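Local coordinates for protein glycerol dehydrogenase (Bacillus coagulans, PDB 6CSJ) that probably oxidises glycerol and related polyols with NAD+, and in this doubly substituted form has acquired D-lactate dehydrogenase activity, at residues Met61-Gly65 / Arg75-Met79; Ala179-Lys183 / Val195-Ile200. The protein carries 2 engineered substitutions. All blocks are in the same frame, centred on the assembly; numbering follows the deposited sequence.

Contact 1 (Met61-Gly65 / Arg75-Met79); sequences MALFG and RLCEM
Leu76 and Met79 reach from helix 70-82 to Ala62 on strand 59-63, while Arg75 bonds to the backbone of the next residue, Leu63. The segment axes run nearly antiparallel, at 156°, and approach to 10.4 Å.

The methyl of Ala62 points toward the helix and meets two side chains of the helix. Met79 CE lies 4.0 Å from Ala62 CB, and Leu76 CD2 comes to 4.2 Å from the same CB. The methionine chain is extended at its middle bond and bends only at chi3 (62°). This bend sets the terminal methyl against Ala62.

The other branch of Leu76 goes to Phe64. Leu76 CD1 sits 4.1 Å from Phe64 CD1, near the ring plane, so the methyl meets the ring at its edge and does not lie over a face. The two side chains cross at about a right angle. Phe33 on the neighbouring strand and Thr99 on helix 94-106 also touch Leu76, which is buried.

The polar part is one hydrogen bond. Arg75 NH2 donates to Leu63 O at 2.9 Å, with the oxygen in the guanidinium plane. The donor lies almost straight out from the carbonyl, but the N-H itself is bent, at 139°. Arg75 starts out fully extended and turns at chi3, which brings the edge of the guanidinium to Leu63 O. Glu72 forms a salt bridge with the same NH2 and also accepts from Gly65 N. It thus probably holds the arginine in place.

Strand 59-63 is an outermost strand of the parallel sheet, and helix 70-82 leads on to strand 87-92. This is the first half of a beta-alpha-beta crossover, as in the Rossmann-like N-terminal domain of iron-containing alcohol dehydrogenases.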
loop_
_atom_site.group_PDB
_atom_site.type_symbol
_atom_site.label_atom_id
_atom_site.label_comp_id
_atom_site.label_asym_id
_atom_site.label_seq_id
_atom_site.Cartn_x
_atom_site.Cartn_y
_atom_site.Cartn_z
ATOM N N MET A 61 1.377 -22.635 -13.394
ATOM C CA MET A 61 0.499 -21.481 -13.291
ATOM C C MET A 61 -0.828 -21.922 -12.738
ATOM O O MET A 61 -1.236 -23.054 -12.958
ATOM C CB MET A 61 0.262 -20.849 -14.666
ATOM C CG MET A 61 1.512 -20.365 -15.382
ATOM S SD MET A 61 2.282 -18.951 -14.566
ATOM C CE MET A 61 1.088 -17.635 -14.831
ATOM N N ALA A 62 -1.491 -21.024 -12.021
ATOM C CA ALA A 62 -2.833 -21.257 -11.511
ATOM C C ALA A 62 -3.635 -19.992 -11.709
ATOM O O ALA A 62 -3.167 -18.906 -11.374
ATOM C CB ALA A 62 -2.776 -21.627 -10.042
ATOM N N LEU A 63 -4.837 -20.136 -12.263
ATOM C CA LEU A 63 -5.720 -19.007 -12.530
ATOM C C LEU A 63 -6.427 -18.576 -11.239
ATOM O O LEU A 63 -7.114 -19.368 -10.603
ATOM C CB LEU A 63 -6.742 -19.359 -13.615
ATOM C CG LEU A 63 -7.717 -18.258 -14.050
ATOM C CD1 LEU A 63 -6.969 -17.126 -14.718
ATOM C CD2 LEU A 63 -8.803 -18.800 -14.971
ATOM N N PHE A 64 -6.251 -17.308 -10.877
ATOM C CA PHE A 64 -6.898 -16.686 -9.710
ATOM C C PHE A 64 -8.262 -16.142 -10.130
ATOM O O PHE A 64 -8.375 -15.490 -11.161
ATOM C CB PHE A 64 -5.988 -15.559 -9.192
ATOM C CG PHE A 64 -6.542 -14.767 -8.035
ATOM C CD1 PHE A 64 -6.953 -15.393 -6.867
ATOM C CD2 PHE A 64 -6.601 -13.372 -8.101
ATOM C CE1 PHE A 64 -7.442 -14.647 -5.793
ATOM C CE2 PHE A 64 -7.091 -12.625 -7.035
ATOM C CZ PHE A 64 -7.515 -13.262 -5.885
ATOM N N GLY A 65 -9.291 -16.409 -9.325
ATOM C CA GLY A 65 -10.657 -15.956 -9.600
ATOM C C GLY A 65 -10.897 -14.458 -9.443
ATOM O O GLY A 65 -11.912 -13.945 -9.916
ATOM N N ARG A 75 -9.206 -23.428 -2.138
ATOM C CA ARG A 75 -9.089 -24.059 -3.464
ATOM C C ARG A 75 -7.631 -24.079 -3.944
ATOM O O ARG A 75 -7.119 -25.120 -4.371
ATOM C CB ARG A 75 -9.991 -23.334 -4.477
ATOM C CG ARG A 75 -10.069 -23.968 -5.865
ATOM C CD ARG A 75 -10.961 -23.158 -6.806
ATOM N NE ARG A 75 -10.297 -21.949 -7.332
ATOM C CZ ARG A 75 -9.385 -21.930 -8.314
ATOM N NH1 ARG A 75 -8.983 -23.056 -8.912
ATOM N NH2 ARG A 75 -8.848 -20.775 -8.701
ATOM N N LEU A 76 -6.964 -22.929 -3.841
ATOM C CA LEU A 76 -5.569 -22.785 -4.282
ATOM C C LEU A 76 -4.571 -23.521 -3.383
ATOM O O LEU A 76 -3.589 -24.071 -3.888
ATOM C CB LEU A 76 -5.189 -21.305 -4.409
ATOM C CG LEU A 76 -5.959 -20.533 -5.486
ATOM C CD1 LEU A 76 -5.824 -19.040 -5.285
ATOM C CD2 LEU A 76 -5.508 -20.922 -6.884
ATOM N N CYS A 77 -4.813 -23.532 -2.070
ATOM C CA CYS A 77 -4.022 -24.371 -1.143
ATOM C C CYS A 77 -4.052 -25.855 -1.533
ATOM O O CYS A 77 -3.010 -26.519 -1.514
ATOM C CB CYS A 77 -4.524 -24.249 0.299
ATOM S SG CYS A 77 -4.092 -22.708 1.126
ATOM N N GLU A 78 -5.248 -26.361 -1.872
ATOM C CA GLU A 78 -5.420 -27.768 -2.266
ATOM C C GLU A 78 -4.688 -28.047 -3.574
ATOM O O GLU A 78 -3.885 -28.976 -3.638
ATOM C CB GLU A 78 -6.910 -28.160 -2.356
ATOM C CG GLU A 78 -7.572 -28.347 -0.985
ATOM C CD GLU A 78 -7.155 -29.636 -0.269
ATOM O OE1 GLU A 78 -6.933 -30.675 -0.939
ATOM O OE2 GLU A 78 -7.063 -29.632 0.985
ATOM N N MET A 79 -4.915 -27.214 -4.588
ATOM C CA MET A 79 -4.165 -27.320 -5.847
ATOM C C MET A 79 -2.656 -27.308 -5.629
ATOM O O MET A 79 -1.943 -28.109 -6.229
ATOM C CB MET A 79 -4.537 -26.188 -6.803
ATOM C CG MET A 79 -5.929 -26.277 -7.377
ATOM S SD MET A 79 -6.346 -24.785 -8.282
ATOM C CE MET A 79 -5.108 -24.818 -9.564
#

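Contact 2 (Ala179-Lys183 / Val195-Ile200); sequences ARATK and VTEAAI
The two segments run in opposite senses, with Lys183 CA 5.8 Å from Val195 CA at one end and Ala179 CA 6.3 Å from Ile200 CA at the other. Lys183 makes the largest single share of the contact. Its chain is extended through chi3, so the methylenes lie across Val195 and Ile200. Lys183 CD is 4.1 Å from Val195 CG1, and Lys183 CE is 4.1 Å from Ile200 CG2. Only the last bond turns (chi4 -68°), and it brings the ammonium group to Glu197. There Lys183 NZ forms a salt bridge with Glu197 OE2 at 3.0 Å. The nitrogen meets the syn side of that oxygen, 18° out of the carboxylate plane. The first bond of the glutamate points away from the other segment, and the bend at chi2 turns its carboxylate back to the lysine.

The rest is apolar. Ile200 CD1 lies 3.6 Å from Ala179 CB and close to Arg180 N. The methyl of Thr182 meets the other branch of Val195, with Thr182 CG2 4.1 Å from Val195 CG2. Its hydroxyl is used elsewhere, bonding to Glu178 O one turn back in the same helix. Arg180 starts away from the other segment, and its guanidinium forms salt bridges with Glu286 and Glu292.

Thr196 is the N-cap of helix 197-221; its OG1 accepts from Ala199 N at 3.1 Å. The contact closes a helix-loop-helix hairpin, in which the capped first turn of one helix packs against the later part of the helix before it, in the all-helical C-terminal half of the iron-containing alcohol dehydrogenase fold.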
loop_
_atom_site.group_PDB
_atom_site.type_symbol
_atom_site.label_atom_id
_atom_site.label_comp_id
_atom_site.label_asym_id
_atom_site.label_seq_id
_atom_site.Cartn_x
_atom_site.Cartn_y
_atom_site.Cartn_z
ATOM N N ALA A 179 4.301 7.839 11.311
ATOM C CA ALA A 179 5.410 7.258 12.089
ATOM C C ALA A 179 5.960 8.235 13.123
ATOM O O ALA A 179 6.244 7.845 14.260
ATOM C CB ALA A 179 6.518 6.783 11.165
ATOM N N ARG A 180 6.123 9.500 12.723
ATOM C CA ARG A 180 6.551 10.575 13.639
ATOM C C ARG A 180 5.597 10.684 14.821
ATOM O O ARG A 180 6.032 10.734 15.969
ATOM C CB ARG A 180 6.620 11.919 12.910
ATOM C CG ARG A 180 7.183 13.068 13.742
ATOM C CD ARG A 180 7.389 14.335 12.908
ATOM N NE ARG A 180 6.118 14.919 12.489
ATOM C CZ ARG A 180 5.993 16.020 11.736
ATOM N NH1 ARG A 180 7.062 16.661 11.286
ATOM N NH2 ARG A 180 4.788 16.481 11.412
ATOM N N ALA A 181 4.300 10.716 14.525
ATOM C CA ALA A 181 3.272 10.793 15.566
ATOM C C ALA A 181 3.352 9.625 16.555
ATOM O O ALA A 181 3.353 9.833 17.770
ATOM C CB ALA A 181 1.891 10.858 14.925
ATOM N N THR A 182 3.428 8.410 16.015
ATOM C CA THR A 182 3.514 7.191 16.811
ATOM C C THR A 182 4.761 7.162 17.700
ATOM O O THR A 182 4.676 6.812 18.880
ATOM C CB THR A 182 3.482 5.937 15.921
ATOM O OG1 THR A 182 2.259 5.894 15.167
ATOM C CG2 THR A 182 3.598 4.670 16.763
ATOM N N LYS A 183 5.910 7.541 17.148
ATOM C CA LYS A 183 7.142 7.581 17.940
ATOM C C LYS A 183 7.075 8.654 19.041
ATOM O O LYS A 183 7.485 8.392 20.179
ATOM C CB LYS A 183 8.355 7.804 17.050
ATOM C CG LYS A 183 9.693 7.533 17.726
ATOM C CD LYS A 183 10.822 7.591 16.719
ATOM C CE LYS A 183 12.080 6.919 17.234
ATOM N NZ LYS A 183 12.674 7.688 18.353
ATOM N N VAL A 195 8.972 2.032 18.059
ATOM C CA VAL A 195 9.561 2.396 16.772
ATOM C C VAL A 195 11.090 2.441 16.834
ATOM O O VAL A 195 11.665 3.151 17.645
ATOM C CB VAL A 195 9.009 3.741 16.262
ATOM C CG1 VAL A 195 9.655 4.137 14.935
ATOM C CG2 VAL A 195 7.489 3.685 16.117
ATOM N N THR A 196 11.734 1.670 15.953
ATOM C CA THR A 196 13.194 1.711 15.782
ATOM C C THR A 196 13.637 3.002 15.087
ATOM O O THR A 196 12.852 3.643 14.373
ATOM C CB THR A 196 13.706 0.529 14.929
ATOM O OG1 THR A 196 13.052 0.531 13.642
ATOM C CG2 THR A 196 13.457 -0.797 15.638
ATOM N N GLU A 197 14.908 3.355 15.279
ATOM C CA GLU A 197 15.526 4.441 14.528
ATOM C C GLU A 197 15.563 4.140 13.019
ATOM O O GLU A 197 15.339 5.040 12.192
ATOM C CB GLU A 197 16.936 4.728 15.055
ATOM C CG GLU A 197 16.982 5.247 16.491
ATOM C CD GLU A 197 16.037 6.432 16.734
ATOM O OE1 GLU A 197 15.997 7.374 15.909
ATOM O OE2 GLU A 197 15.306 6.413 17.748
ATOM N N ALA A 198 15.807 2.869 12.667
ATOM C CA ALA A 198 15.776 2.434 11.268
ATOM C C ALA A 198 14.435 2.751 10.588
ATOM O O ALA A 198 14.417 3.308 9.491
ATOM C CB ALA A 198 16.086 0.951 11.159
ATOM N N ALA A 199 13.324 2.432 11.243
ATOM C CA ALA A 199 12.001 2.617 10.626
ATOM C C ALA A 199 11.620 4.083 10.416
ATOM O O ALA A 199 11.061 4.442 9.371
ATOM C CB ALA A 199 10.926 1.905 11.442
ATOM N N ILE A 200 11.914 4.929 11.400
ATOM C CA ILE A 200 11.620 6.366 11.284
ATOM C C ILE A 200 12.521 7.008 10.212
ATOM O O ILE A 200 12.060 7.842 9.436
ATOM C CB ILE A 200 11.656 7.099 12.670
ATOM C CG1 ILE A 200 11.011 8.480 12.598
ATOM C CG2 ILE A 200 13.066 7.248 13.220
ATOM C CD1 ILE A 200 9.525 8.452 12.329
#

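In the fold
Contact 1 and contact 2 lie on opposite sides of the chain's centre. Their centres are 38 Å apart and their nearest atoms about 30 Å, so they do not touch. They come in series along the chain: contact 1 closes before contact 2 opens. Contact 1 joins strand 59-63 to helix 70-82 at the margin of the six-stranded parallel sheet. Contact 2 joins helices 175-185 and 197-221, in the helical part that follows the last sheet strand, 149-153. They share no helix or strand. Each ties together neighbouring elements of its own half, consistent with the two-domain build of this family, whose active site generally lies between the halves.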